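PDB 1VHZ: ADP compounds hydrolase nudE from Escherichia coli, which hydrolyses the phosphoanhydride linkage of ADP-ribose, NADH, Ap2A and Ap3A as a magnesium-dependent homodimeric Nudix hydrolase. Local coordinates for the interface of chains A and B. Numbering follows the deposited sequence. Chains: chain A/B, ADP compounds hydrolase nudE.

The interface of chains A and B. Residues chain A 8, 10, 33-35, 41; chain B 68, 75, 144-146.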
loop_
_atom_site.group_PDB
_atom_site.type_symbol
_atom_site.label_atom_id
_atom_site.label_comp_id
_atom_site.label_asym_id
_atom_site.label_seq_id
_atom_site.Cartn_x
_atom_site.Cartn_y
_atom_site.Cartn_z
ATOM N N GLN A 8 -12.108 13.799 -18.207
ATOM C CA GLN A 8 -12.084 13.026 -19.437
ATOM C C GLN A 8 -10.790 12.198 -19.428
ATOM O O GLN A 8 -9.686 12.746 -19.375
ATOM C CB GLN A 8 -12.197 13.864 -20.701
ATOM C CG GLN A 8 -12.125 13.028 -21.974
ATOM C CD GLN A 8 -12.478 13.771 -23.243
ATOM O OE1 GLN A 8 -13.641 14.141 -23.444
ATOM N NE2 GLN A 8 -11.502 13.982 -24.127
ATOM N N PRO A 10 -7.583 10.140 -20.519
ATOM C CA PRO A 10 -6.653 10.219 -21.623
ATOM C C PRO A 10 -6.878 9.018 -22.539
ATOM O O PRO A 10 -7.409 7.999 -22.085
ATOM C CB PRO A 10 -5.275 10.071 -20.977
ATOM C CG PRO A 10 -5.517 9.482 -19.635
ATOM C CD PRO A 10 -6.895 9.945 -19.220
ATOM N N PHE A 33 -3.557 13.052 -23.147
ATOM C CA PHE A 33 -4.542 13.601 -22.221
ATOM C C PHE A 33 -5.570 14.451 -22.953
ATOM O O PHE A 33 -5.429 14.770 -24.124
ATOM C CB PHE A 33 -3.831 14.376 -21.113
ATOM C CG PHE A 33 -3.055 13.443 -20.215
ATOM C CD1 PHE A 33 -1.749 13.091 -20.526
ATOM C CD2 PHE A 33 -3.643 12.907 -19.080
ATOM C CE1 PHE A 33 -1.036 12.234 -19.701
ATOM C CE2 PHE A 33 -2.942 12.039 -18.257
ATOM C CZ PHE A 33 -1.634 11.697 -18.573
ATOM N N SER A 34 -6.662 14.789 -22.285
ATOM C CA SER A 34 -7.748 15.582 -22.794
ATOM C C SER A 34 -7.362 16.943 -23.367
ATOM O O SER A 34 -8.078 17.451 -24.209
ATOM C CB SER A 34 -8.769 15.870 -21.644
ATOM O OG SER A 34 -9.747 14.844 -21.840
ATOM N N ASN A 35 -6.326 17.548 -22.842
ATOM C CA ASN A 35 -5.795 18.827 -23.246
ATOM C C ASN A 35 -4.774 18.681 -24.368
ATOM O O ASN A 35 -4.062 19.622 -24.689
ATOM C CB ASN A 35 -5.203 19.533 -22.012
ATOM C CG ASN A 35 -4.079 18.749 -21.367
ATOM O OD1 ASN A 35 -3.711 17.663 -21.838
ATOM N ND2 ASN A 35 -3.488 19.254 -20.285
ATOM N N TYR A 41 4.199 6.777 -20.235
ATOM C CA TYR A 41 4.289 6.296 -18.862
ATOM C C TYR A 41 4.732 4.830 -18.845
ATOM O O TYR A 41 4.603 4.123 -19.843
ATOM C CB TYR A 41 2.929 6.353 -18.170
ATOM C CG TYR A 41 2.433 7.673 -17.652
ATOM C CD1 TYR A 41 1.302 7.714 -16.832
ATOM C CD2 TYR A 41 3.051 8.875 -17.952
ATOM C CE1 TYR A 41 0.816 8.916 -16.343
ATOM C CE2 TYR A 41 2.581 10.083 -17.480
ATOM C CZ TYR A 41 1.465 10.091 -16.674
ATOM O OH TYR A 41 0.999 11.282 -16.183
ATOM N N TYR B 68 -4.884 10.978 -12.517
ATOM C CA TYR B 68 -4.925 9.809 -13.365
ATOM C C TYR B 68 -3.862 8.787 -12.955
ATOM O O TYR B 68 -2.749 9.142 -12.585
ATOM C CB TYR B 68 -4.833 10.155 -14.842
ATOM C CG TYR B 68 -4.915 8.960 -15.786
ATOM C CD1 TYR B 68 -3.767 8.398 -16.320
ATOM C CD2 TYR B 68 -6.135 8.402 -16.135
ATOM C CE1 TYR B 68 -3.822 7.315 -17.181
ATOM C CE2 TYR B 68 -6.212 7.327 -16.994
ATOM C CZ TYR B 68 -5.045 6.785 -17.515
ATOM O OH TYR B 68 -5.118 5.730 -18.390
ATOM N N TYR B 75 -9.175 7.433 -12.622
ATOM C CA TYR B 75 -8.861 8.579 -11.802
ATOM C C TYR B 75 -8.977 8.213 -10.326
ATOM O O TYR B 75 -10.000 7.684 -9.905
ATOM C CB TYR B 75 -9.758 9.782 -12.110
ATOM C CG TYR B 75 -9.279 10.549 -13.328
ATOM C CD1 TYR B 75 -9.819 10.326 -14.584
ATOM C CD2 TYR B 75 -8.243 11.469 -13.184
ATOM C CE1 TYR B 75 -9.357 11.053 -15.679
ATOM C CE2 TYR B 75 -7.767 12.186 -14.272
ATOM C CZ TYR B 75 -8.339 11.967 -15.512
ATOM O OH TYR B 75 -7.869 12.674 -16.578
ATOM N N PRO B 144 0.932 16.603 -16.303
ATOM C CA PRO B 144 0.457 16.786 -17.652
ATOM C C PRO B 144 -0.898 17.446 -17.746
ATOM O O PRO B 144 -1.271 17.995 -18.793
ATOM C CB PRO B 144 0.408 15.360 -18.195
ATOM C CG PRO B 144 0.112 14.519 -16.986
ATOM C CD PRO B 144 0.896 15.170 -15.876
ATOM N N GLU B 145 -1.691 17.387 -16.690
ATOM C CA GLU B 145 -3.029 18.013 -16.693
ATOM C C GLU B 145 -3.344 18.426 -15.264
ATOM O O GLU B 145 -2.701 17.941 -14.338
ATOM C CB GLU B 145 -4.080 17.075 -17.276
ATOM C CG GLU B 145 -4.477 15.931 -16.376
ATOM C CD GLU B 145 -5.459 14.930 -16.915
ATOM O OE1 GLU B 145 -6.196 15.131 -17.908
ATOM O OE2 GLU B 145 -5.529 13.839 -16.312
ATOM N N PRO B 146 -4.196 19.416 -15.068
ATOM C CA PRO B 146 -4.566 19.897 -13.754
ATOM C C PRO B 146 -5.099 18.812 -12.836
ATOM O O PRO B 146 -5.622 17.776 -13.273
ATOM C CB PRO B 146 -5.679 20.920 -14.035
ATOM C CG PRO B 146 -5.417 21.373 -15.438
ATOM C CD PRO B 146 -4.950 20.116 -16.147
HETATM O O HOH W 1 -7.133 13.440 -19.695
HETATM O O HOH W 2 -7.360 6.015 -19.854
HETATM O O HOH W 3 -0.957 11.232 -13.993
#
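A:Pro10 sets its CG over the middle of the B:Tyr68 face at the apolar centre, 3.4 Å from the ring centroid, in a CH-pi contact, with CD beside it above CE2 and CD2. With CG anti to its backbone N (chi1 -178°), B:Tyr68 extends away from its strand and presents a ring face to the proline. Beside this pair A:Phe33 is sandwiched, with A:Pro10 CB under one face and B:Pro144 CG over the other, toward the rim and 3.7 Å from A:Phe33 CZ. The carboxylate of B:Glu145 closes the ring's CD2 side, its CD 3.5 Å from A:Phe33 CD2 and its plane turned 68° from the ring. A:Tyr41 touches B:Pro144 CG with its phenol oxygen; a water in the plane of its ring links that hydroxyl to the backbone O of B:Tyr68. Another water joins B:Tyr68 OH to A:Pro10 O, so an alanine at B:Tyr68 would probably leave A:Pro10 without its aromatic platform and its carbonyl without this bridge. B:Tyr75 OH steadies the carboxylate, donating at 2.6 Å to B:Glu145 OE2 on its syn side, somewhat out of the carboxylate plane. The other oxygen, B:Glu145 OE1, holds a water 2.6 Å away that also meets A:Ser34 N and the carbonyl of the poorly ordered A:Gln8, carrying the carboxylate's hold across to chain A. At the outer rim A:Asn35 ND2 gives a nearly straight hydrogen bond (172° at H) to B:Pro144 O, 3.0 Å long and lying in both the amide and carbonyl planes. Repeated by the two-fold axis, this patch fastens the N-terminal segment and the loop after strand 25-32 to the partner's Nudix fold, helping to hold the homodimer together.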